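Local coordinates for protein TbpB (Actinobacillus pleuropneumoniae, PDB 3HOL) that binds host transferrin as the lipoprotein component of a bacterial transferrin receptor, and so probably serves iron acquisition, at residues A[86-91]-A[158-163]; A[31-36]-A[100-105]; A[126-131]-A[169-174]. All coordinates share one frame; numbering follows the deposited sequence.

Contact 1 of 3, residues A[86-91]-A[158-163]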
loop_
_atom_site.group_PDB
_atom_site.type_symbol
_atom_site.label_atom_id
_atom_site.label_comp_id
_atom_site.label_asym_id
_atom_site.label_seq_id
_atom_site.Cartn_x
_atom_site.Cartn_y
_atom_site.Cartn_z
ATOM N N SER A 86 -11.488 3.902 12.197
ATOM C CA SER A 86 -12.127 2.630 12.480
ATOM C C SER A 86 -13.375 2.906 13.334
ATOM O O SER A 86 -13.534 4.000 13.927
ATOM C CB SER A 86 -11.131 1.693 13.185
ATOM O OG SER A 86 -10.726 2.286 14.421
ATOM N N GLY A 87 -14.293 1.951 13.381
ATOM C CA GLY A 87 -15.515 2.153 14.190
ATOM C C GLY A 87 -16.623 1.210 13.775
ATOM O O GLY A 87 -16.370 0.058 13.388
ATOM N N TYR A 88 -17.846 1.686 13.901
ATOM C CA TYR A 88 -18.994 0.845 13.605
ATOM C C TYR A 88 -20.099 1.728 13.013
ATOM O O TYR A 88 -20.054 2.961 13.131
ATOM C CB TYR A 88 -19.487 0.158 14.898
ATOM C CG TYR A 88 -19.645 1.108 16.090
ATOM C CD1 TYR A 88 -20.750 1.990 16.189
ATOM C CD2 TYR A 88 -18.673 1.148 17.100
ATOM C CE1 TYR A 88 -20.854 2.891 17.275
ATOM C CE2 TYR A 88 -18.791 2.022 18.211
ATOM C CZ TYR A 88 -19.884 2.867 18.277
ATOM O OH TYR A 88 -19.980 3.687 19.344
ATOM N N VAL A 89 -21.075 1.075 12.390
ATOM C CA VAL A 89 -22.256 1.700 11.823
ATOM C C VAL A 89 -23.339 0.714 12.275
ATOM O O VAL A 89 -23.441 -0.374 11.729
ATOM C CB VAL A 89 -22.180 1.760 10.251
ATOM C CG1 VAL A 89 -23.524 2.233 9.604
ATOM C CG2 VAL A 89 -21.065 2.658 9.804
ATOM N N ILE A 90 -24.084 1.044 13.324
ATOM C CA ILE A 90 -25.062 0.081 13.855
ATOM C C ILE A 90 -26.423 0.711 14.164
ATOM O O ILE A 90 -26.565 1.947 14.231
ATOM C CB ILE A 90 -24.577 -0.638 15.121
ATOM C CG1 ILE A 90 -24.431 0.352 16.304
ATOM C CG2 ILE A 90 -23.259 -1.465 14.857
ATOM C CD1 ILE A 90 -23.959 -0.274 17.685
ATOM N N ASP A 91 -27.421 -0.147 14.317
ATOM C CA ASP A 91 -28.715 0.273 14.872
ATOM C C ASP A 91 -28.603 0.167 16.367
ATOM O O ASP A 91 -28.474 -0.947 16.900
ATOM C CB ASP A 91 -29.831 -0.655 14.357
ATOM C CG ASP A 91 -31.227 -0.070 14.577
ATOM O OD1 ASP A 91 -31.378 0.792 15.460
ATOM O OD2 ASP A 91 -32.161 -0.460 13.836
ATOM N N GLY A 158 -24.961 -10.428 17.199
ATOM C CA GLY A 158 -23.597 -10.240 17.696
ATOM C C GLY A 158 -23.561 -9.023 18.610
ATOM O O GLY A 158 -24.233 -8.021 18.323
ATOM N N LEU A 159 -22.789 -9.111 19.695
ATOM C CA LEU A 159 -22.474 -7.955 20.515
ATOM C C LEU A 159 -21.458 -7.035 19.825
ATOM O O LEU A 159 -20.393 -7.509 19.401
ATOM C CB LEU A 159 -21.864 -8.406 21.827
ATOM C CG LEU A 159 -21.273 -7.323 22.759
ATOM C CD1 LEU A 159 -22.355 -6.348 23.245
ATOM C CD2 LEU A 159 -20.610 -7.972 23.953
ATOM N N VAL A 160 -21.759 -5.733 19.764
ATOM C CA VAL A 160 -20.861 -4.729 19.173
ATOM C C VAL A 160 -20.302 -3.818 20.274
ATOM O O VAL A 160 -21.008 -3.536 21.237
ATOM C CB VAL A 160 -21.597 -3.859 18.135
ATOM C CG1 VAL A 160 -20.609 -3.063 17.261
ATOM C CG2 VAL A 160 -22.445 -4.758 17.178
ATOM N N SER A 161 -19.052 -3.351 20.131
ATOM C CA SER A 161 -18.487 -2.376 21.090
ATOM C C SER A 161 -19.440 -1.166 21.269
ATOM O O SER A 161 -19.551 -0.609 22.363
ATOM C CB SER A 161 -17.119 -1.855 20.616
ATOM O OG SER A 161 -17.188 -1.538 19.221
ATOM N N GLY A 162 -20.138 -0.799 20.198
ATOM C CA GLY A 162 -21.083 0.323 20.225
ATOM C C GLY A 162 -22.354 0.048 21.013
ATOM O O GLY A 162 -23.124 0.962 21.310
ATOM N N ASP A 163 -22.554 -1.204 21.415
ATOM C CA ASP A 163 -23.614 -1.505 22.400
ATOM C C ASP A 163 -23.242 -1.169 23.839
ATOM O O ASP A 163 -24.118 -1.172 24.706
ATOM C CB ASP A 163 -24.042 -2.994 22.306
ATOM C CG ASP A 163 -24.640 -3.344 20.939
ATOM O OD1 ASP A 163 -25.449 -2.529 20.420
ATOM O OD2 ASP A 163 -24.329 -4.448 20.393
#

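Contact 2 of 3, residues A[31-36]-A[100-105]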
loop_
_atom_site.group_PDB
_atom_site.type_symbol
_atom_site.label_atom_id
_atom_site.label_comp_id
_atom_site.label_asym_id
_atom_site.label_seq_id
_atom_site.Cartn_x
_atom_site.Cartn_y
_atom_site.Cartn_z
ATOM N N VAL A 31 -14.368 -4.401 6.058
ATOM C CA VAL A 31 -15.634 -4.206 6.786
ATOM C C VAL A 31 -16.386 -5.533 6.900
ATOM O O VAL A 31 -16.349 -6.340 5.982
ATOM C CB VAL A 31 -16.527 -3.110 6.102
ATOM C CG1 VAL A 31 -16.743 -3.415 4.635
ATOM C CG2 VAL A 31 -17.902 -2.922 6.853
ATOM N N VAL A 32 -17.022 -5.779 8.039
ATOM C CA VAL A 32 -17.811 -6.978 8.202
ATOM C C VAL A 32 -19.186 -6.656 8.769
ATOM O O VAL A 32 -19.345 -5.702 9.559
ATOM C CB VAL A 32 -17.090 -8.045 9.077
ATOM C CG1 VAL A 32 -17.163 -7.746 10.590
ATOM C CG2 VAL A 32 -17.668 -9.432 8.798
ATOM N N LYS A 33 -20.171 -7.456 8.342
ATOM C CA LYS A 33 -21.519 -7.446 8.929
ATOM C C LYS A 33 -21.573 -8.130 10.298
ATOM O O LYS A 33 -20.926 -9.181 10.537
ATOM C CB LYS A 33 -22.490 -8.121 7.983
ATOM C CG LYS A 33 -23.930 -7.913 8.369
ATOM C CD LYS A 33 -24.917 -8.331 7.239
ATOM C CE LYS A 33 -24.563 -9.671 6.618
ATOM N NZ LYS A 33 -24.078 -10.668 7.609
ATOM N N VAL A 34 -22.318 -7.509 11.212
ATOM C CA VAL A 34 -22.512 -8.077 12.543
ATOM C C VAL A 34 -23.386 -9.362 12.304
ATOM O O VAL A 34 -24.424 -9.273 11.647
ATOM C CB VAL A 34 -23.200 -7.029 13.461
ATOM C CG1 VAL A 34 -23.644 -7.642 14.803
ATOM C CG2 VAL A 34 -22.281 -5.822 13.700
ATOM N N PRO A 35 -22.924 -10.535 12.770
ATOM C CA PRO A 35 -23.682 -11.780 12.585
ATOM C C PRO A 35 -25.006 -11.791 13.345
ATOM O O PRO A 35 -25.106 -11.261 14.450
ATOM C CB PRO A 35 -22.773 -12.840 13.203
ATOM C CG PRO A 35 -21.394 -12.296 12.959
ATOM C CD PRO A 35 -21.561 -10.816 13.281
ATOM N N VAL A 36 -25.982 -12.457 12.759
ATOM C CA VAL A 36 -27.302 -12.657 13.344
ATOM C C VAL A 36 -27.660 -14.152 13.197
ATOM O O VAL A 36 -27.543 -14.720 12.113
ATOM C CB VAL A 36 -28.334 -11.758 12.614
ATOM C CG1 VAL A 36 -29.787 -12.142 12.997
ATOM C CG2 VAL A 36 -28.038 -10.246 12.918
ATOM N N LYS A 100 -28.271 -5.538 11.944
ATOM C CA LYS A 100 -27.686 -4.804 13.083
ATOM C C LYS A 100 -26.628 -3.715 12.681
ATOM O O LYS A 100 -26.546 -2.642 13.313
ATOM C CB LYS A 100 -27.121 -5.799 14.112
ATOM C CG LYS A 100 -26.315 -5.187 15.254
ATOM C CD LYS A 100 -27.170 -4.309 16.228
ATOM C CE LYS A 100 -26.315 -3.881 17.401
ATOM N NZ LYS A 100 -27.117 -3.112 18.382
ATOM N N GLY A 101 -25.817 -4.004 11.655
ATOM C CA GLY A 101 -24.809 -3.060 11.173
ATOM C C GLY A 101 -23.463 -3.701 10.850
ATOM O O GLY A 101 -23.378 -4.906 10.500
ATOM N N TYR A 102 -22.409 -2.887 10.968
ATOM C CA TYR A 102 -21.092 -3.230 10.457
ATOM C C TYR A 102 -19.987 -2.674 11.340
ATOM O O TYR A 102 -20.180 -1.660 12.030
ATOM C CB TYR A 102 -20.895 -2.670 9.031
ATOM C CG TYR A 102 -21.949 -3.130 8.052
ATOM C CD1 TYR A 102 -21.730 -4.260 7.275
ATOM C CD2 TYR A 102 -23.178 -2.445 7.923
ATOM C CE1 TYR A 102 -22.687 -4.706 6.388
ATOM C CE2 TYR A 102 -24.160 -2.909 7.033
ATOM C CZ TYR A 102 -23.887 -4.028 6.274
ATOM O OH TYR A 102 -24.828 -4.530 5.396
ATOM N N VAL A 103 -18.836 -3.343 11.285
ATOM C CA VAL A 103 -17.597 -2.908 11.987
ATOM C C VAL A 103 -16.510 -2.843 10.901
ATOM O O VAL A 103 -16.428 -3.749 10.026
ATOM C CB VAL A 103 -17.236 -3.886 13.134
ATOM C CG1 VAL A 103 -15.912 -3.469 13.869
ATOM C CG2 VAL A 103 -18.428 -3.971 14.175
ATOM N N TYR A 104 -15.683 -1.794 10.932
ATOM C CA TYR A 104 -14.710 -1.564 9.844
ATOM C C TYR A 104 -13.443 -0.821 10.297
ATOM O O TYR A 104 -13.399 -0.188 11.378
ATOM C CB TYR A 104 -15.391 -0.747 8.741
ATOM C CG TYR A 104 -15.597 0.692 9.160
ATOM C CD1 TYR A 104 -14.662 1.684 8.801
ATOM C CD2 TYR A 104 -16.667 1.054 9.969
ATOM C CE1 TYR A 104 -14.808 2.990 9.237
ATOM C CE2 TYR A 104 -16.832 2.358 10.382
ATOM C CZ TYR A 104 -15.877 3.313 10.029
ATOM O OH TYR A 104 -16.014 4.617 10.435
ATOM N N TYR A 105 -12.396 -0.917 9.491
ATOM C CA TYR A 105 -11.351 0.132 9.503
ATOM C C TYR A 105 -11.042 0.500 8.084
ATOM O O TYR A 105 -11.215 -0.328 7.170
ATOM C CB TYR A 105 -10.067 -0.336 10.189
ATOM C CG TYR A 105 -9.111 -1.182 9.323
ATOM C CD1 TYR A 105 -8.058 -0.584 8.597
ATOM C CD2 TYR A 105 -9.220 -2.577 9.299
ATOM C CE1 TYR A 105 -7.173 -1.360 7.797
ATOM C CE2 TYR A 105 -8.316 -3.378 8.537
ATOM C CZ TYR A 105 -7.285 -2.737 7.804
ATOM O OH TYR A 105 -6.424 -3.472 7.050
HETATM O O HOH W 1 -26.338 -7.537 10.897
#

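Contact 3 of 3, residues A[126-131]-A[169-174]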
loop_
_atom_site.group_PDB
_atom_site.type_symbol
_atom_site.label_atom_id
_atom_site.label_comp_id
_atom_site.label_asym_id
_atom_site.label_seq_id
_atom_site.Cartn_x
_atom_site.Cartn_y
_atom_site.Cartn_z
ATOM N N TRP A 126 -10.193 0.787 19.885
ATOM C CA TRP A 126 -10.482 -0.420 19.130
ATOM C C TRP A 126 -11.996 -0.637 19.265
ATOM O O TRP A 126 -12.636 0.011 20.101
ATOM C CB TRP A 126 -9.643 -1.609 19.605
ATOM C CG TRP A 126 -9.889 -2.115 21.063
ATOM C CD1 TRP A 126 -9.494 -1.502 22.243
ATOM C CD2 TRP A 126 -10.507 -3.346 21.446
ATOM N NE1 TRP A 126 -9.875 -2.275 23.331
ATOM C CE2 TRP A 126 -10.497 -3.405 22.865
ATOM C CE3 TRP A 126 -11.105 -4.394 20.727
ATOM C CZ2 TRP A 126 -11.052 -4.466 23.575
ATOM C CZ3 TRP A 126 -11.657 -5.470 21.440
ATOM C CH2 TRP A 126 -11.624 -5.489 22.862
ATOM N N ASP A 127 -12.547 -1.474 18.385
ATOM C CA ASP A 127 -13.960 -1.784 18.317
ATOM C C ASP A 127 -14.051 -3.240 17.868
ATOM O O ASP A 127 -13.046 -3.805 17.411
ATOM C CB ASP A 127 -14.630 -0.865 17.277
ATOM C CG ASP A 127 -14.874 0.538 17.836
ATOM O OD1 ASP A 127 -15.751 0.648 18.702
ATOM O OD2 ASP A 127 -14.185 1.498 17.389
ATOM N N PHE A 128 -15.238 -3.838 17.964
ATOM C CA PHE A 128 -15.392 -5.257 17.682
ATOM C C PHE A 128 -16.832 -5.585 17.439
ATOM O O PHE A 128 -17.745 -4.821 17.841
ATOM C CB PHE A 128 -14.906 -6.158 18.862
ATOM C CG PHE A 128 -15.655 -5.928 20.181
ATOM C CD1 PHE A 128 -16.832 -6.625 20.474
ATOM C CD2 PHE A 128 -15.159 -5.047 21.141
ATOM C CE1 PHE A 128 -17.522 -6.396 21.689
ATOM C CE2 PHE A 128 -15.841 -4.818 22.339
ATOM C CZ PHE A 128 -17.026 -5.507 22.604
ATOM N N THR A 129 -17.031 -6.748 16.814
ATOM C CA THR A 129 -18.339 -7.421 16.895
ATOM C C THR A 129 -18.103 -8.877 17.279
ATOM O O THR A 129 -17.135 -9.488 16.800
ATOM C CB THR A 129 -19.214 -7.308 15.596
ATOM O OG1 THR A 129 -20.407 -8.105 15.754
ATOM C CG2 THR A 129 -18.454 -7.786 14.289
ATOM N N SER A 130 -18.912 -9.417 18.189
ATOM C CA SER A 130 -18.817 -10.874 18.408
ATOM C C SER A 130 -19.591 -11.624 17.321
ATOM O O SER A 130 -20.192 -11.024 16.426
ATOM C CB SER A 130 -19.303 -11.262 19.806
ATOM O OG SER A 130 -20.726 -11.265 19.805
ATOM N N ASN A 131 -19.526 -12.955 17.347
ATOM C CA ASN A 131 -20.451 -13.728 16.536
ATOM C C ASN A 131 -21.792 -13.817 17.282
ATOM O O ASN A 131 -21.924 -13.219 18.373
ATOM C CB ASN A 131 -19.866 -15.121 16.238
ATOM C CG ASN A 131 -19.719 -15.975 17.464
ATOM O OD1 ASN A 131 -19.703 -15.501 18.598
ATOM N ND2 ASN A 131 -19.576 -17.286 17.233
ATOM N N HIS A 169 -17.572 0.654 30.083
ATOM C CA HIS A 169 -16.671 0.159 29.023
ATOM C C HIS A 169 -16.115 1.287 28.186
ATOM O O HIS A 169 -16.864 2.160 27.732
ATOM C CB HIS A 169 -17.420 -0.836 28.160
ATOM C CG HIS A 169 -17.827 -2.056 28.919
ATOM N ND1 HIS A 169 -19.115 -2.259 29.384
ATOM C CD2 HIS A 169 -17.093 -3.087 29.391
ATOM C CE1 HIS A 169 -19.160 -3.386 30.077
ATOM N NE2 HIS A 169 -17.944 -3.901 30.113
ATOM N N LYS A 170 -14.792 1.288 28.001
ATOM C CA LYS A 170 -14.152 2.203 27.080
ATOM C C LYS A 170 -12.994 1.444 26.438
ATOM O O LYS A 170 -12.050 1.028 27.133
ATOM C CB LYS A 170 -13.620 3.421 27.802
ATOM C CG LYS A 170 -13.399 4.593 26.844
ATOM C CD LYS A 170 -12.216 5.516 27.331
ATOM C CE LYS A 170 -12.110 6.832 26.544
ATOM N NZ LYS A 170 -12.126 6.538 25.092
ATOM N N TYR A 171 -13.094 1.217 25.136
ATOM C CA TYR A 171 -12.128 0.360 24.466
ATOM C C TYR A 171 -11.000 1.166 23.839
ATOM O O TYR A 171 -11.171 1.827 22.795
ATOM C CB TYR A 171 -12.851 -0.452 23.394
ATOM C CG TYR A 171 -14.023 -1.204 23.983
ATOM C CD1 TYR A 171 -13.820 -2.305 24.814
ATOM C CD2 TYR A 171 -15.329 -0.788 23.734
ATOM C CE1 TYR A 171 -14.897 -2.995 25.358
ATOM C CE2 TYR A 171 -16.429 -1.471 24.263
ATOM C CZ TYR A 171 -16.212 -2.562 25.084
ATOM O OH TYR A 171 -17.316 -3.226 25.604
ATOM N N THR A 172 -9.832 1.096 24.451
ATOM C CA THR A 172 -8.717 1.953 24.033
ATOM C C THR A 172 -7.528 1.096 23.607
ATOM O O THR A 172 -7.355 -0.046 24.097
ATOM C CB THR A 172 -8.230 2.849 25.220
ATOM O OG1 THR A 172 -7.841 2.006 26.316
ATOM C CG2 THR A 172 -9.380 3.801 25.679
ATOM N N SER A 173 -6.711 1.630 22.698
ATOM C CA SER A 173 -5.608 0.854 22.187
ATOM C C SER A 173 -4.305 1.634 22.324
ATOM O O SER A 173 -4.291 2.874 22.261
ATOM C CB SER A 173 -5.865 0.505 20.720
ATOM O OG SER A 173 -5.870 1.686 19.958
ATOM N N GLN A 174 -3.211 0.898 22.480
ATOM C CA GLN A 174 -1.890 1.473 22.527
ATOM C C GLN A 174 -0.899 0.487 21.910
ATOM O O GLN A 174 -0.943 -0.711 22.207
ATOM C CB GLN A 174 -1.509 1.868 23.971
ATOM C CG GLN A 174 -0.128 2.525 24.100
ATOM C CD GLN A 174 0.185 3.064 25.494
ATOM O OE1 GLN A 174 -0.650 3.706 26.120
ATOM N NE2 GLN A 174 1.411 2.807 25.980
#

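Contact 1 of 3, residues A[86-91]-A[158-163]
Where a sheet of the N-terminal half, probably the handle of the N-lobe, lies against the loop joining barrel strands 119-133 and 171-178, Tyr88 and Ile90 of strand 84-91 close over the short 3-10 turn 161-163. The central meeting is a CH-pi contact: Gly162 CA lies over one face of the Tyr88 ring, 3.7 Å from the centroid and 25° off the normal, displaced toward the rim where Tyr88 CZ is 3.4 Å from Gly162 CA. Tyr88 CG stands between its own backbone N and carbonyl carbon (chi1 48°), a rotation that lays the ring face against Gly162. Gly162, with no side chain, sits pressed between the tyrosine ring and Ile90 CD1, which lies 3.7 Å from Gly162 C. Ile90 and Val160 reach tip to tip, with Ile90 CG2 3.9 Å from Val160 CG1, and the same valine methyl also borders Tyr88 CB. Ile90 CD1 comes up to the carboxylate of Asp163 as well.

That carboxylate shapes the turn from within. Asp163 OD2 accepts the Val160 N-H at 2.9 Å, on its anti side and 35° out of the carboxylate plane, while Asp163 N bonds back to Val160 O at 2.8 Å. Asp163 OD1 forms a salt bridge to Lys100, and Ser161 OG is hydrogen-bonded to Asp127 and to Phe128 N. Strand thus meets turn by van der Waals and CH-pi packing, with Asp163 OD1 and Ser161 OG lying against carbon while their polar bonds go to other partners, which implies that shape rather than directed bonding fits the two together.

Contact 2 of 3, residues A[31-36]-A[100-105]
Val32 O is approached by two groups of the opposite strand: Val103 N donates to it at 3.0 Å, and Tyr102 CA makes a weaker CA-H...O contact with Val32 O at 3.2 Å. Val103 O is held in the same way, by Val32 N at 2.9 Å and by Val31 CA. Farther along, Val34 N bonds to Gly101 O at 2.9 Å, and Lys33 CA also approaches that oxygen. Strands 29-33 and 101-107 are antiparallel neighbours in the sheet of the N-lobe that probably corresponds to its handle domain: Val32 and Val103 are the hydrogen-bonded pair, flanked by the non-hydrogen-bonded pairs Val31 with Tyr104 and Lys33 with Tyr102. On the face that carries Tyr102 and Tyr104, Val31 CG2 lies 3.7 Å from Tyr102 CB, and Val31 CB packs against Tyr104 CB. The Tyr102 ring leans across to Lys33, whose CB is 3.8 Å from Tyr102 CE1, and stacks with Tyr62. The other face, with Val32 and Val103, rests on Thr129 of the barrel. Beyond the paired strands, Val34 CG1, anti to its backbone N (chi1 170°), meets Lys100 CG at 3.7 Å, while a water donates to Val34 O and accepts from Lys100 N.

Contact 3 of 3, residues A[126-131]-A[169-174]
Tyr171 stands between two other aromatic side chains and meets each edge-to-face, once with its edge and once with its face. Its edge is directed at the face of Trp126, the planes of Tyr171 and the tryptophan six-membered ring lying at 74° with centroids 5.3 Å apart. Its own face receives the edge of Phe128: here the planes are at 85°, the centroids are 5.1 Å apart, and Phe128 CE2 comes to 3.6 Å from Tyr171 CZ. Both are T-shaped stacks, and together they make a small aromatic cluster. Tyr171 CB completes the grip on the indole as a CH-pi contact, 3.7 Å from the centroid of the Trp126 five-membered ring and over its face. The CD1 edge of the indole meets the opposing backbone, with Trp126 CD1 3.2 Å from Thr172 O. The indole NE1 has its hydrogen bond with Ser189 O instead.

Backbone pairing plays a smaller part. Trp126 N donates to Tyr171 O at 3.2 Å from well above the carbonyl plane. Between the two segments this is the one backbone bond, and their short strands run at 125° to one another, although the parent strands are antiparallel neighbours in the barrel. The cluster belongs to the N-lobe beta barrel, a curled antiparallel sheet. Strand 119-133 is bordered there by strands 171-178 and 257-265; Phe261 of the latter packs on Trp126, Leu188 of strand 183-190 touches Trp126 and Ser173, and Phe227 meets Phe128 edge-to-face.

Overall arrangement
The three contacts show how a probable handle sheet and a barrel are joined in one lobe through contacts that touch one another. Contact 2 lies within the handle sheet and contact 3 within the barrel, their centres about 13 Å apart; contact 1, its centre about 7 Å from that of contact 2 and about 9 Å from that of contact 3, bridges them. Lys100 of contact 2 reaches Asp163 of contact 1, NZ to OD1 at 2.7 Å, and Ser161 OG lies 2.7 Å from Asp127 OD1 on the strand of contact 3. Contacts 2 and 3 also touch directly, with Val103 CG2 3.7 Å from Thr129 CB.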